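Local coordinates for surface-associated protein CshB (Streptococcus gordonii, PDB 6YZG) that probably helps the streptococcal cell surface adhere to host fibronectin, this chain being the second non-repetitive domain of the long cell-wall adhesin, at residues A[78-89]-A[111-121]. Numbering follows the deposited sequence.
Sequences YYGKTPPPSVTG and QLVYPMNSTNW
P85 lays CG over the middle of the Y114 ring: the carbon sits 3.6 Å from the ring centroid and 5° off the normal, which defines a CH-pi contact. The opposite face is covered toward the rim by CB of W121, from the same segment as Y114. With CG anti to the backbone N (chi1 -165°), the Y114 ring reaches across so that one face meets P85. A water in the plane of the ring lies 2.8 Å from both P85 O, to which it donates, and Y114 OH. V87 divides its methyls: CG2 meets Y114 CD1 at 3.6 Å and also touches W121, whereas CG1 packs on L112 CD2. Beyond it T88 and V113 form a single antiparallel bridge, a hydrogen-bonded pair closed by T88 N to V113 O and V113 N to T88 O, both 2.9 Å. At the far end M116, bent at chi2 and chi3, brings CE over a face of Y78, 3.9 Å from the ring centroid. Two waters tie Y78 OH to N117, one at its backbone N and one at ND2. Strand 119-131, entered at T119, continues the sheet into a second subunit through T119 to W121. The chemistry implies a contact between two parts of one chain made mainly by proline-aromatic and aliphatic packing, with one two-bond bridge that sets the register at T88 and V113 and waters linking the tyrosine hydroxyls across it.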
loop_
_atom_site.group_PDB
_atom_site.type_symbol
_atom_site.label_atom_id
_atom_site.label_comp_id
_atom_site.label_asym_id
_atom_site.label_seq_id
_atom_site.Cartn_x
_atom_site.Cartn_y
_atom_site.Cartn_z
ATOM N N TYR A 78 -6.645 15.837 16.817
ATOM C CA TYR A 78 -6.151 15.390 18.131
ATOM C C TYR A 78 -5.300 16.449 18.780
ATOM O O TYR A 78 -5.215 16.525 20.011
ATOM C CB TYR A 78 -5.218 14.183 17.992
ATOM C CG TYR A 78 -5.819 12.900 17.535
ATOM C CD1 TYR A 78 -6.956 12.389 18.143
ATOM C CD2 TYR A 78 -5.240 12.148 16.541
ATOM C CE1 TYR A 78 -7.485 11.170 17.770
ATOM C CE2 TYR A 78 -5.729 10.915 16.182
ATOM C CZ TYR A 78 -6.927 10.470 16.720
ATOM O OH TYR A 78 -7.391 9.255 16.356
ATOM N N TYR A 79 -4.573 17.245 17.962
ATOM C CA TYR A 79 -3.543 18.140 18.479
ATOM C C TYR A 79 -4.144 19.152 19.453
ATOM O O TYR A 79 -5.059 19.911 19.103
ATOM C CB TYR A 79 -2.766 18.843 17.348
ATOM C CG TYR A 79 -1.661 19.753 17.795
ATOM C CD1 TYR A 79 -0.418 19.268 18.170
ATOM C CD2 TYR A 79 -1.851 21.114 17.873
ATOM C CE1 TYR A 79 0.595 20.136 18.578
ATOM C CE2 TYR A 79 -0.874 21.977 18.327
ATOM C CZ TYR A 79 0.355 21.493 18.637
ATOM O OH TYR A 79 1.283 22.419 19.047
ATOM N N GLY A 80 -3.674 19.160 20.689
ATOM C CA GLY A 80 -4.177 20.052 21.754
ATOM C C GLY A 80 -5.498 19.560 22.371
ATOM O O GLY A 80 -5.958 20.244 23.309
ATOM N N LYS A 81 -6.166 18.546 21.854
ATOM C CA LYS A 81 -7.481 18.060 22.374
ATOM C C LYS A 81 -7.290 16.818 23.221
ATOM O O LYS A 81 -8.157 16.545 24.072
ATOM C CB LYS A 81 -8.466 17.760 21.243
ATOM C CG LYS A 81 -8.917 18.972 20.436
ATOM C CD LYS A 81 -9.088 20.216 21.258
ATOM C CE LYS A 81 -9.767 21.325 20.487
ATOM N NZ LYS A 81 -8.849 21.897 19.477
ATOM N N THR A 82 -6.235 16.049 22.983
ATOM C CA THR A 82 -6.026 14.781 23.727
ATOM C C THR A 82 -4.525 14.591 23.910
ATOM O O THR A 82 -3.730 15.061 23.104
ATOM C CB THR A 82 -6.765 13.648 23.016
ATOM O OG1 THR A 82 -6.900 12.472 23.831
ATOM C CG2 THR A 82 -6.056 13.240 21.750
ATOM N N PRO A 83 -4.065 14.015 25.026
ATOM C CA PRO A 83 -2.637 13.881 25.257
ATOM C C PRO A 83 -2.083 12.925 24.226
ATOM O O PRO A 83 -2.712 11.961 23.843
ATOM C CB PRO A 83 -2.531 13.266 26.646
ATOM C CG PRO A 83 -3.874 13.572 27.273
ATOM C CD PRO A 83 -4.866 13.488 26.144
ATOM N N PRO A 84 -0.877 13.180 23.722
ATOM C CA PRO A 84 -0.311 12.218 22.808
ATOM C C PRO A 84 0.119 10.986 23.580
ATOM O O PRO A 84 0.274 11.023 24.812
ATOM C CB PRO A 84 0.922 12.892 22.243
ATOM C CG PRO A 84 1.320 13.810 23.331
ATOM C CD PRO A 84 0.017 14.288 24.018
ATOM N N PRO A 85 0.294 9.897 22.829
ATOM C CA PRO A 85 0.661 8.599 23.403
ATOM C C PRO A 85 2.142 8.616 23.797
ATOM O O PRO A 85 2.811 9.605 23.721
ATOM C CB PRO A 85 0.345 7.643 22.295
ATOM C CG PRO A 85 0.723 8.438 21.058
ATOM C CD PRO A 85 0.232 9.834 21.356
ATOM N N SER A 86 2.573 7.500 24.372
ATOM C CA SER A 86 3.991 7.224 24.647
ATOM C C SER A 86 4.449 6.184 23.635
ATOM O O SER A 86 3.677 5.362 23.137
ATOM C CB SER A 86 4.261 6.771 26.060
ATOM O OG SER A 86 3.903 7.792 27.007
ATOM N N VAL A 87 5.724 6.235 23.342
ATOM C CA VAL A 87 6.375 5.172 22.567
ATOM C C VAL A 87 6.319 3.898 23.394
ATOM O O VAL A 87 6.588 3.983 24.631
ATOM C CB VAL A 87 7.807 5.559 22.220
ATOM C CG1 VAL A 87 8.486 4.447 21.444
ATOM C CG2 VAL A 87 7.849 6.873 21.433
ATOM N N THR A 88 5.990 2.788 22.790
ATOM C CA THR A 88 5.803 1.541 23.583
ATOM C C THR A 88 6.034 0.308 22.735
ATOM O O THR A 88 5.865 0.348 21.541
ATOM C CB THR A 88 4.411 1.529 24.206
ATOM O OG1 THR A 88 4.303 0.450 25.149
ATOM C CG2 THR A 88 3.338 1.445 23.165
ATOM N N GLY A 89 6.419 -0.806 23.400
ATOM C CA GLY A 89 6.446 -2.114 22.742
ATOM C C GLY A 89 5.296 -2.968 23.199
ATOM O O GLY A 89 5.227 -4.132 22.774
ATOM N N GLN A 111 7.884 -4.875 17.016
ATOM C CA GLN A 111 7.690 -3.473 16.612
ATOM C C GLN A 111 7.663 -2.561 17.824
ATOM O O GLN A 111 6.918 -2.841 18.809
ATOM C CB GLN A 111 6.389 -3.339 15.834
ATOM C CG GLN A 111 6.466 -3.908 14.461
ATOM C CD GLN A 111 5.199 -3.725 13.681
ATOM O OE1 GLN A 111 4.210 -3.201 14.197
ATOM N NE2 GLN A 111 5.258 -4.207 12.468
ATOM N N LEU A 112 8.303 -1.408 17.740
ATOM C CA LEU A 112 8.138 -0.309 18.684
ATOM C C LEU A 112 7.254 0.752 18.037
ATOM O O LEU A 112 7.496 1.110 16.901
ATOM C CB LEU A 112 9.510 0.243 19.031
ATOM C CG LEU A 112 9.579 1.112 20.277
ATOM C CD1 LEU A 112 9.430 0.234 21.528
ATOM C CD2 LEU A 112 10.873 1.907 20.304
ATOM N N VAL A 113 6.189 1.141 18.723
ATOM C CA VAL A 113 5.168 1.993 18.078
ATOM C C VAL A 113 4.834 3.218 18.931
ATOM O O VAL A 113 5.188 3.289 20.040
ATOM C CB VAL A 113 3.888 1.168 17.822
ATOM C CG1 VAL A 113 4.089 0.059 16.800
ATOM C CG2 VAL A 113 3.316 0.605 19.115
ATOM N N TYR A 114 4.155 4.161 18.301
ATOM C CA TYR A 114 3.620 5.397 18.934
ATOM C C TYR A 114 2.144 5.266 18.592
ATOM O O TYR A 114 1.773 5.738 17.548
ATOM C CB TYR A 114 4.293 6.620 18.317
ATOM C CG TYR A 114 4.130 7.906 19.075
ATOM C CD1 TYR A 114 4.622 8.051 20.357
ATOM C CD2 TYR A 114 3.548 8.995 18.463
ATOM C CE1 TYR A 114 4.526 9.252 21.015
ATOM C CE2 TYR A 114 3.427 10.195 19.112
ATOM C CZ TYR A 114 3.927 10.327 20.389
ATOM O OH TYR A 114 3.831 11.503 21.025
ATOM N N PRO A 115 1.359 4.586 19.450
ATOM C CA PRO A 115 0.073 4.044 19.058
ATOM C C PRO A 115 -1.174 4.900 18.855
ATOM O O PRO A 115 -2.204 4.529 19.276
ATOM C CB PRO A 115 -0.094 2.886 20.047
ATOM C CG PRO A 115 0.469 3.444 21.288
ATOM C CD PRO A 115 1.696 4.219 20.821
ATOM N N MET A 116 -0.963 6.044 18.225
ATOM C CA MET A 116 -2.092 6.802 17.661
ATOM C C MET A 116 -1.690 7.209 16.259
ATOM O O MET A 116 -0.517 7.423 15.972
ATOM C CB MET A 116 -2.433 8.007 18.499
ATOM C CG MET A 116 -2.844 7.589 19.898
ATOM S SD MET A 116 -4.570 7.319 20.013
ATOM C CE MET A 116 -5.259 8.970 19.727
ATOM N N ASN A 117 -2.667 7.418 15.402
ATOM C CA ASN A 117 -2.426 7.945 14.055
ATOM C C ASN A 117 -2.112 9.457 14.094
ATOM O O ASN A 117 -2.502 10.180 14.989
ATOM C CB ASN A 117 -3.640 7.684 13.194
ATOM C CG ASN A 117 -3.918 6.195 13.163
ATOM O OD1 ASN A 117 -3.052 5.443 12.720
ATOM N ND2 ASN A 117 -5.117 5.804 13.605
ATOM N N SER A 118 -1.433 9.891 13.046
ATOM C CA SER A 118 -1.305 11.323 12.708
ATOM C C SER A 118 -0.330 12.045 13.624
ATOM O O SER A 118 -0.674 12.986 14.339
ATOM C CB SER A 118 -2.639 12.038 12.677
ATOM O OG SER A 118 -3.529 11.299 11.844
ATOM N N THR A 119 0.941 11.620 13.573
ATOM C CA THR A 119 1.987 12.056 14.521
ATOM C C THR A 119 3.289 12.412 13.838
ATOM O O THR A 119 3.514 12.112 12.688
ATOM C CB THR A 119 2.238 11.001 15.602
ATOM O OG1 THR A 119 2.843 9.877 14.968
ATOM C CG2 THR A 119 0.980 10.613 16.344
ATOM N N ASN A 120 4.146 13.040 14.613
ATOM C CA ASN A 120 5.515 13.431 14.235
ATOM C C ASN A 120 6.332 13.215 15.503
ATOM O O ASN A 120 6.158 13.909 16.523
ATOM C CB ASN A 120 5.545 14.895 13.800
ATOM C CG ASN A 120 6.919 15.454 13.523
ATOM O OD1 ASN A 120 7.803 14.780 13.024
ATOM N ND2 ASN A 120 7.069 16.770 13.732
ATOM N N TRP A 121 7.146 12.161 15.478
ATOM C CA TRP A 121 7.819 11.686 16.716
ATOM C C TRP A 121 9.185 11.134 16.387
ATOM O O TRP A 121 9.465 10.778 15.220
ATOM C CB TRP A 121 6.972 10.647 17.477
ATOM C CG TRP A 121 6.767 9.358 16.768
ATOM C CD1 TRP A 121 5.809 9.049 15.841
ATOM C CD2 TRP A 121 7.456 8.108 16.962
ATOM N NE1 TRP A 121 5.826 7.729 15.499
ATOM C CE2 TRP A 121 6.842 7.121 16.179
ATOM C CE3 TRP A 121 8.511 7.731 17.798
ATOM C CZ2 TRP A 121 7.241 5.782 16.177
ATOM C CZ3 TRP A 121 8.922 6.407 17.783
ATOM C CH2 TRP A 121 8.297 5.464 16.992
HETATM O O HOH W 1 -5.404 7.192 16.536
HETATM O O HOH W 2 -7.181 8.106 13.604
HETATM O O HOH W 3 4.868 11.554 23.590
HETATM O O HOH W 4 6.311 -4.822 20.687
#